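Local coordinates for uncharacterized protein (Trypanosoma congolense, PDB 4E40), which acts as a trypanosome cell-surface receptor for haptoglobin-haemoglobin, probably taking up haem iron, and appears here as its elongated helical extracellular part, at residues R50-D55 against T221-A226; L98-E103 against E227-K232. All coordinates share one frame; numbering follows the deposited sequence.

From the N terminus, the chain passes first through 50-55 on helix 28-73, then through 98-103 on helix 82-147, and reaches 221-226 and 227-232 one directly after the other on helix 192-246. Contact 1 therefore closes a loop of 165 residues and contact 2 one of 123. The two loops cross rather than nest, because their segments alternate along the chain. Together they bind the last long helix to each of the first two and complete a three-helix bundle. Their centres lie about 9 Å apart, and they meet directly where Lys52 of contact 1 reaches Glu227 of contact 2 and where Val101 packs against the carbonyl of Ala226.

Contact 1 (R50-D55 against T221-A226); sequences RKKSED and TALEKA. Unlike the reference sequence in segment 50-55: Asp55 (reference Glu).
Leu223 drives one methyl into the surface of helix 28-73, where Lys52 and Ser53 receive it. The touching branch is CD2: it lies 3.9 Å from Ser53 CB and 4.0 Å from Lys52 CG, and Ser53 N is also 3.9 Å from CD2. One methyl thus meets a patch made of two neighbouring side-chain carbons and the backbone between them. The CB of Leu223 points toward helix 28-73, and with CG roughly anti to the carbonyl carbon (chi1 -91°) the isopropyl end reaches across the gap between the helices.

The two partners are oriented differently. Lys52 leaves its backbone toward helix 192-246 and meets the leucine at an oblique angle. Its chain stays extended beyond CG, so the aliphatic base does the touching while the ammonium is carried on to Glu227, with which it makes a weak ion pair. Of the Ser53 side chain, CB is the atom that meets the methyl. Its OG sits between the backbone N and the carbonyl carbon, chi1 77°, and is turned back onto its own helix, donating a hydrogen bond to Arg50 O with OG and O 2.7 Å apart. The C=O...OG angle is 129°, and the same oxygen also accepts the helical bond from Glu54 N. The buried hydroxyl is thereby satisfied internally, and a carbon is what faces the leucine.

Lys52 contacts haem b in another structure of this protein, as does Arg42 farther back on the same helix; no haem is bound here. The contact joins the first and last long helices of the bundle, which run in the same general direction. Helix 82-147 packs against both, with Val108 against Ser53, Val112 against Arg50, and Glu104 against Ala222 and Lys225.

Contact 2 (L98-E103 against E227-K232); sequences LEHVKE and ERQLEK
His100 and Gln229 meet at a slant, ring and amide planes 83° apart, without a hydrogen bond between them. They meet on the flank of an antiparallel helix pair in the bundle: the axes of 98-103 and 227-232 approach to 8.3 Å at 158°. What touches is carbon, His100 CB against Gln229 CG at 3.6 Å. The glutamine chain is folded at chi2 (-52°), which brings OE1 back toward the histidine, 3.7 Å from His100 CD2 and oblique to the ring.

Deeper in, Val101 and Gln229 lie alongside one another, pointing opposite ways. Val101 CG2 packs on Gln229 CB at 3.6 Å and on the backbone N of Leu230 at 3.5 Å, so this methyl rests on the spine of the partner helix as well as on its side chains. Leu230 adds a looser apolar touch through its CB. Ile56 of helix 28-73 meets both Val101 and Leu230, completing a three-helix core layer.

The imidazole is also steadied by its own helix: His100 ND1 donates to Glu103 OE1 at 2.9 Å; the oxygen lies close to the ring plane, and ND1 meets it on the syn side, well out of the carboxylate plane.

Contact 1 (R50-D55 against T221-A226)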
ATOM      1  N   ARG A  50       6.117  11.440  -8.438  1.00 30.34           N
ATOM      2  CA  ARG A  50       7.152  11.165  -9.392  1.00 30.30           C
ATOM      3  C   ARG A  50       7.437  12.412 -10.231  1.00 29.71           C
ATOM      4  O   ARG A  50       8.583  12.841 -10.330  1.00 24.17           O
ATOM      5  CB  ARG A  50       6.799   9.948 -10.259  1.00 30.43           C
ATOM      6  CG  ARG A  50       7.936   9.427 -11.088  1.00 33.13           C
ATOM      7  CD  ARG A  50       7.777   7.888 -11.250  1.00 37.83           C
ATOM      8  NE  ARG A  50       9.055   7.257 -11.672  1.00 50.25           N
ATOM      9  CZ  ARG A  50       9.338   5.952 -11.900  1.00 43.16           C
ATOM     10  NH1 ARG A  50      10.596   5.607 -12.328  1.00 35.52           N
ATOM     11  NH2 ARG A  50       8.407   5.029 -11.763  1.00 30.89           N
ATOM     12  N   LYS A  51       6.385  13.055 -10.761  1.00 27.14           N
ATOM     13  CA  LYS A  51       6.542  14.268 -11.547  1.00 29.42           C
ATOM     14  C   LYS A  51       7.111  15.403 -10.697  1.00 24.43           C
ATOM     15  O   LYS A  51       7.955  16.116 -11.213  1.00 24.79           O
ATOM     16  CB  LYS A  51       5.206  14.668 -12.210  1.00 33.67           C
ATOM     17  CG  LYS A  51       5.117  14.055 -13.602  1.00 41.67           C
ATOM     18  CD  LYS A  51       3.684  13.905 -14.095  1.00 51.97           C
ATOM     19  CE  LYS A  51       3.674  13.344 -15.506  1.00 54.20           C
ATOM     20  NZ  LYS A  51       2.483  12.477 -15.676  1.00 58.86           N
ATOM     21  N   LYS A  52       6.719  15.512  -9.439  1.00 23.95           N
ATOM     22  CA  LYS A  52       7.297  16.561  -8.551  1.00 23.72           C
ATOM     23  C   LYS A  52       8.818  16.337  -8.424  1.00 21.84           C
ATOM     24  O   LYS A  52       9.622  17.309  -8.519  1.00 21.00           O
ATOM     25  CB  LYS A  52       6.654  16.550  -7.191  1.00 27.37           C
ATOM     26  CG  LYS A  52       7.161  17.586  -6.214  1.00 33.19           C
ATOM     27  CD  LYS A  52       6.126  17.750  -5.078  1.00 40.42           C
ATOM     28  CE  LYS A  52       6.757  18.306  -3.781  1.00 45.54           C
ATOM     29  NZ  LYS A  52       5.817  18.284  -2.597  1.00 39.23           N
ATOM     30  N   SER A  53       9.196  15.071  -8.224  1.00 20.87           N
ATOM     31  CA  SER A  53      10.654  14.784  -8.063  1.00 19.19           C
ATOM     32  C   SER A  53      11.401  15.097  -9.383  1.00 19.13           C
ATOM     33  O   SER A  53      12.564  15.530  -9.352  1.00 16.70           O
ATOM     34  CB  SER A  53      10.863  13.327  -7.599  1.00 19.52           C
ATOM     35  OG  SER A  53      10.701  12.420  -8.685  1.00 21.75           O
ATOM     36  N   GLU A  54      10.761  14.842 -10.549  1.00 19.48           N
ATOM     37  CA  GLU A  54      11.380  15.096 -11.789  1.00 20.07           C
ATOM     38  C   GLU A  54      11.543  16.604 -12.032  1.00 18.88           C
ATOM     39  O   GLU A  54      12.563  17.020 -12.592  1.00 18.59           O
ATOM     40  CB  GLU A  54      10.482  14.526 -12.900  1.00 21.61           C
ATOM     41  CG  GLU A  54      10.543  13.003 -12.941  1.00 23.40           C
ATOM     42  CD  GLU A  54       9.672  12.410 -14.093  1.00 32.66           C
ATOM     43  OE1 GLU A  54       8.993  13.154 -14.840  1.00 33.18           O
ATOM     44  OE2 GLU A  54       9.712  11.207 -14.308  1.00 31.02           O
ATOM     45  N   ASP A  55      10.554  17.392 -11.572  0.50 19.87           N
ATOM     46  CA  ASP A  55      10.610  18.840 -11.707  0.50 20.70           C
ATOM     47  C   ASP A  55      11.771  19.351 -10.872  0.50 18.04           C
ATOM     48  O   ASP A  55      12.536  20.190 -11.333  0.50 17.74           O
ATOM     49  CB  ASP A  55       9.318  19.509 -11.211  0.50 23.07           C
ATOM     50  CG  ASP A  55       9.285  21.017 -11.506  0.50 28.13           C
ATOM     51  OD1 ASP A  55       9.440  21.413 -12.683  0.50 32.31           O
ATOM     52  OD2 ASP A  55       9.081  21.824 -10.578  0.50 31.74           O
ATOM     53  N   THR A 221       9.347  11.878   2.901  1.00 23.84           N
ATOM     54  CA  THR A 221      10.562  12.357   3.611  1.00 24.99           C
ATOM     55  C   THR A 221      11.672  12.690   2.589  1.00 26.84           C
ATOM     56  O   THR A 221      12.346  13.725   2.666  1.00 26.15           O
ATOM     57  CB  THR A 221      11.033  11.343   4.618  1.00 29.55           C
ATOM     58  OG1 THR A 221      10.042  11.295   5.652  1.00 31.16           O
ATOM     59  CG2 THR A 221      12.391  11.712   5.209  1.00 30.26           C
ATOM     60  N   ALA A 222      11.808  11.825   1.602  1.00 22.98           N
ATOM     61  CA  ALA A 222      12.824  12.139   0.535  1.00 21.96           C
ATOM     62  C   ALA A 222      12.479  13.323  -0.334  1.00 23.67           C
ATOM     63  O   ALA A 222      13.395  14.056  -0.767  1.00 23.99           O
ATOM     64  CB  ALA A 222      13.046  10.859  -0.312  1.00 21.65           C
ATOM     65  N   LEU A 223      11.224  13.553  -0.676  1.00 20.97           N
ATOM     66  CA  LEU A 223      10.868  14.707  -1.432  1.00 23.86           C
ATOM     67  C   LEU A 223      11.237  15.922  -0.578  1.00 24.52           C
ATOM     68  O   LEU A 223      11.739  16.869  -1.156  1.00 24.50           O
ATOM     69  CB  LEU A 223       9.374  14.821  -1.786  1.00 24.35           C
ATOM     70  CG  LEU A 223       8.874  14.214  -3.088  1.00 31.30           C
ATOM     71  CD1 LEU A 223       7.358  14.137  -3.165  1.00 32.85           C
ATOM     72  CD2 LEU A 223       9.446  14.878  -4.327  1.00 29.92           C
ATOM     73  N   GLU A 224      10.951  15.885   0.739  1.00 24.71           N
ATOM     74  CA  GLU A 224      11.300  17.045   1.637  1.00 24.68           C
ATOM     75  C   GLU A 224      12.819  17.321   1.551  1.00 24.35           C
ATOM     76  O   GLU A 224      13.216  18.505   1.428  1.00 23.02           O
ATOM     77  CB  GLU A 224      10.877  16.817   3.124  1.00 28.73           C
ATOM     78  CG  GLU A 224       9.352  16.820   3.371  1.00 34.55           C
ATOM     79  CD  GLU A 224       8.909  15.964   4.583  1.00 39.75           C
ATOM     80  OE1 GLU A 224       9.769  15.538   5.415  1.00 40.67           O
ATOM     81  OE2 GLU A 224       7.685  15.660   4.685  1.00 38.25           O
ATOM     82  N   LYS A 225      13.633  16.284   1.661  1.00 21.44           N
ATOM     83  CA  LYS A 225      15.096  16.441   1.650  1.00 20.64           C
ATOM     84  C   LYS A 225      15.493  16.981   0.263  1.00 18.85           C
ATOM     85  O   LYS A 225      16.373  17.851   0.160  1.00 16.49           O
ATOM     86  CB  LYS A 225      15.815  15.154   2.025  1.00 22.26           C
ATOM     87  CG  LYS A 225      15.512  14.647   3.481  1.00 27.10           C
ATOM     88  CD  LYS A 225      16.417  13.434   3.811  1.00 28.57           C
ATOM     89  CE  LYS A 225      16.121  12.754   5.143  1.00 36.45           C
ATOM     90  NZ  LYS A 225      16.880  13.432   6.233  1.00 40.34           N
ATOM     91  N   ALA A 226      14.859  16.446  -0.794  1.00 17.82           N
ATOM     92  CA  ALA A 226      15.215  16.942  -2.145  1.00 17.15           C
ATOM     93  C   ALA A 226      14.901  18.410  -2.283  1.00 17.54           C
ATOM     94  O   ALA A 226      15.672  19.143  -2.876  1.00 17.24           O
ATOM     95  CB  ALA A 226      14.445  16.068  -3.191  1.00 16.60           C
TER

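Contact 2 (L98-E103 against E227-K232)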
ATOM      1  N   LEU A  98      23.401  19.511  -5.648  1.00 13.72           N
ATOM      2  CA  LEU A  98      22.747  18.701  -6.646  1.00 14.95           C
ATOM      3  C   LEU A  98      23.046  17.211  -6.514  1.00 14.35           C
ATOM      4  O   LEU A  98      22.169  16.412  -6.800  1.00 14.55           O
ATOM      5  CB  LEU A  98      23.156  19.232  -8.092  1.00 16.51           C
ATOM      6  CG  LEU A  98      22.438  18.433  -9.220  1.00 19.00           C
ATOM      7  CD1 LEU A  98      20.932  18.674  -9.268  1.00 20.81           C
ATOM      8  CD2 LEU A  98      23.067  18.866 -10.555  1.00 21.56           C
ATOM      9  N   GLU A  99      24.261  16.807  -6.103  1.00 13.99           N
ATOM     10  CA  GLU A  99      24.461  15.370  -5.844  1.00 14.63           C
ATOM     11  C   GLU A  99      23.471  14.826  -4.815  1.00 14.80           C
ATOM     12  O   GLU A  99      22.963  13.734  -4.974  1.00 15.68           O
ATOM     13  CB  GLU A  99      25.892  15.142  -5.328  1.00 15.11           C
ATOM     14  CG  GLU A  99      27.000  15.464  -6.348  1.00 16.18           C
ATOM     15  CD  GLU A  99      28.383  15.314  -5.686  1.00 16.59           C
ATOM     16  OE1 GLU A  99      28.690  14.214  -5.270  1.00 20.59           O
ATOM     17  OE2 GLU A  99      29.069  16.340  -5.563  1.00 22.10           O
ATOM     18  N   HIS A 100      23.123  15.684  -3.830  1.00 15.58           N
ATOM     19  CA  HIS A 100      22.125  15.214  -2.861  1.00 14.48           C
ATOM     20  C   HIS A 100      20.698  15.269  -3.377  1.00 14.43           C
ATOM     21  O   HIS A 100      19.924  14.396  -3.066  1.00 16.34           O
ATOM     22  CB  HIS A 100      22.234  15.994  -1.534  1.00 14.90           C
ATOM     23  CG  HIS A 100      23.597  16.004  -0.972  1.00 16.10           C
ATOM     24  ND1 HIS A 100      24.280  14.832  -0.638  1.00 19.32           N
ATOM     25  CD2 HIS A 100      24.400  17.057  -0.602  1.00 17.04           C
ATOM     26  CE1 HIS A 100      25.475  15.169  -0.130  1.00 18.01           C
ATOM     27  NE2 HIS A 100      25.559  16.533  -0.086  1.00 18.93           N
ATOM     28  N   VAL A 101      20.376  16.281  -4.180  1.00 16.10           N
ATOM     29  CA  VAL A 101      19.093  16.285  -4.884  1.00 15.42           C
ATOM     30  C   VAL A 101      18.899  14.961  -5.621  1.00 16.00           C
ATOM     31  O   VAL A 101      17.855  14.299  -5.510  1.00 15.93           O
ATOM     32  CB  VAL A 101      18.976  17.445  -5.900  1.00 15.77           C
ATOM     33  CG1 VAL A 101      17.624  17.317  -6.708  1.00 16.49           C
ATOM     34  CG2 VAL A 101      18.945  18.792  -5.150  1.00 17.83           C
ATOM     35  N   LYS A 102      19.928  14.554  -6.362  1.00 15.89           N
ATOM     36  CA  LYS A 102      19.829  13.334  -7.162  1.00 16.04           C
ATOM     37  C   LYS A 102      19.669  12.100  -6.272  1.00 17.07           C
ATOM     38  O   LYS A 102      18.877  11.218  -6.571  1.00 16.60           O
ATOM     39  CB  LYS A 102      21.084  13.186  -8.023  1.00 16.69           C
ATOM     40  CG  LYS A 102      21.111  14.183  -9.168  1.00 18.32           C
ATOM     41  CD  LYS A 102      22.472  14.209  -9.856  1.00 22.96           C
ATOM     42  CE  LYS A 102      22.909  12.833 -10.285  1.00 24.49           C
ATOM     43  NZ  LYS A 102      23.881  12.966 -11.408  1.00 38.22           N
ATOM     44  N   GLU A 103      20.417  12.047  -5.149  1.00 16.45           N
ATOM     45  CA  GLU A 103      20.249  10.939  -4.190  1.00 16.99           C
ATOM     46  C   GLU A 103      18.838  10.853  -3.653  1.00 17.13           C
ATOM     47  O   GLU A 103      18.204   9.768  -3.643  1.00 17.44           O
ATOM     48  CB  GLU A 103      21.226  11.169  -3.019  1.00 17.59           C
ATOM     49  CG  GLU A 103      22.675  10.891  -3.358  1.00 17.00           C
ATOM     50  CD  GLU A 103      23.703  11.544  -2.425  1.00 18.08           C
ATOM     51  OE1 GLU A 103      23.260  12.304  -1.522  1.00 20.46           O
ATOM     52  OE2 GLU A 103      24.893  11.376  -2.624  1.00 20.33           O
ATOM     53  N   GLU A 227      13.759  18.834  -1.694  1.00 19.16           N
ATOM     54  CA  GLU A 227      13.369  20.237  -1.684  1.00 20.61           C
ATOM     55  C   GLU A 227      14.367  21.120  -0.966  1.00 18.51           C
ATOM     56  O   GLU A 227      14.733  22.194  -1.478  1.00 19.68           O
ATOM     57  CB  GLU A 227      12.073  20.327  -0.886  1.00 23.60           C
ATOM     58  CG  GLU A 227      10.899  19.733  -1.654  1.00 29.53           C
ATOM     59  CD  GLU A 227       9.706  19.336  -0.759  1.00 37.56           C
ATOM     60  OE1 GLU A 227       9.710  19.558   0.491  1.00 36.05           O
ATOM     61  OE2 GLU A 227       8.757  18.735  -1.331  1.00 37.67           O
ATOM     62  N   ARG A 228      14.865  20.613   0.157  1.00 18.39           N
ATOM     63  CA  ARG A 228      15.888  21.365   0.917  1.00 16.93           C
ATOM     64  C   ARG A 228      17.193  21.530   0.130  1.00 16.46           C
ATOM     65  O   ARG A 228      17.783  22.615   0.092  1.00 17.15           O
ATOM     66  CB  ARG A 228      16.229  20.719   2.258  1.00 17.43           C
ATOM     67  CG  ARG A 228      15.115  20.919   3.309  1.00 19.59           C
ATOM     68  CD  ARG A 228      15.601  20.437   4.672  1.00 19.90           C
ATOM     69  NE  ARG A 228      14.790  21.096   5.732  1.00 22.20           N
ATOM     70  CZ  ARG A 228      14.591  20.595   6.951  1.00 24.84           C
ATOM     71  NH1 ARG A 228      15.119  19.414   7.282  1.00 27.38           N
ATOM     72  NH2 ARG A 228      13.828  21.267   7.842  1.00 21.30           N
ATOM     73  N   GLN A 229      17.619  20.425  -0.475  1.00 15.95           N
ATOM     74  CA  GLN A 229      18.896  20.450  -1.237  1.00 16.05           C
ATOM     75  C   GLN A 229      18.755  21.297  -2.489  1.00 16.93           C
ATOM     76  O   GLN A 229      19.710  21.980  -2.889  1.00 16.26           O
ATOM     77  CB  GLN A 229      19.353  19.024  -1.542  1.00 16.90           C
ATOM     78  CG  GLN A 229      19.711  18.227  -0.276  1.00 19.18           C
ATOM     79  CD  GLN A 229      20.671  19.016   0.548  1.00 21.83           C
ATOM     80  OE1 GLN A 229      21.714  19.450   0.080  1.00 22.50           O
ATOM     81  NE2 GLN A 229      20.220  19.351   1.817  1.00 29.66           N
ATOM     82  N   LEU A 230      17.583  21.248  -3.137  1.00 17.09           N
ATOM     83  CA  LEU A 230      17.323  22.156  -4.240  1.00 17.40           C
ATOM     84  C   LEU A 230      17.421  23.622  -3.863  1.00 17.73           C
ATOM     85  O   LEU A 230      18.017  24.416  -4.603  1.00 17.58           O
ATOM     86  CB  LEU A 230      15.953  21.858  -4.911  1.00 17.95           C
ATOM     87  CG  LEU A 230      15.648  22.826  -6.057  1.00 17.49           C
ATOM     88  CD1 LEU A 230      16.644  22.705  -7.278  1.00 18.42           C
ATOM     89  CD2 LEU A 230      14.194  22.513  -6.503  1.00 19.10           C
ATOM     90  N   GLU A 231      16.812  23.975  -2.724  1.00 17.64           N
ATOM     91  CA  GLU A 231      16.896  25.332  -2.239  1.00 19.01           C
ATOM     92  C   GLU A 231      18.375  25.769  -2.069  1.00 18.43           C
ATOM     93  O   GLU A 231      18.708  26.882  -2.436  1.00 18.29           O
ATOM     94  CB  GLU A 231      16.071  25.491  -0.977  1.00 21.55           C
ATOM     95  CG  GLU A 231      16.223  26.913  -0.491  1.00 26.15           C
ATOM     96  CD  GLU A 231      15.023  27.571   0.127  1.00 33.63           C
ATOM     97  OE1 GLU A 231      13.892  27.067   0.001  1.00 37.07           O
ATOM     98  OE2 GLU A 231      15.255  28.623   0.772  1.00 34.52           O
ATOM     99  N   LYS A 232      19.206  24.899  -1.479  1.00 17.41           N
ATOM    100  CA  LYS A 232      20.617  25.202  -1.317  1.00 17.29           C
ATOM    101  C   LYS A 232      21.276  25.446  -2.689  1.00 16.24           C
ATOM    102  O   LYS A 232      21.979  26.432  -2.888  1.00 16.47           O
ATOM    103  CB  LYS A 232      21.294  24.087  -0.505  1.00 18.03           C
ATOM    104  CG  LYS A 232      22.762  24.498  -0.234  1.00 18.88           C
ATOM    105  CD  LYS A 232      23.545  23.467   0.575  1.00 20.89           C
ATOM    106  CE  LYS A 232      22.964  23.229   1.943  1.00 21.64           C
ATOM    107  NZ  LYS A 232      24.042  22.497   2.742  1.00 20.03           N
TER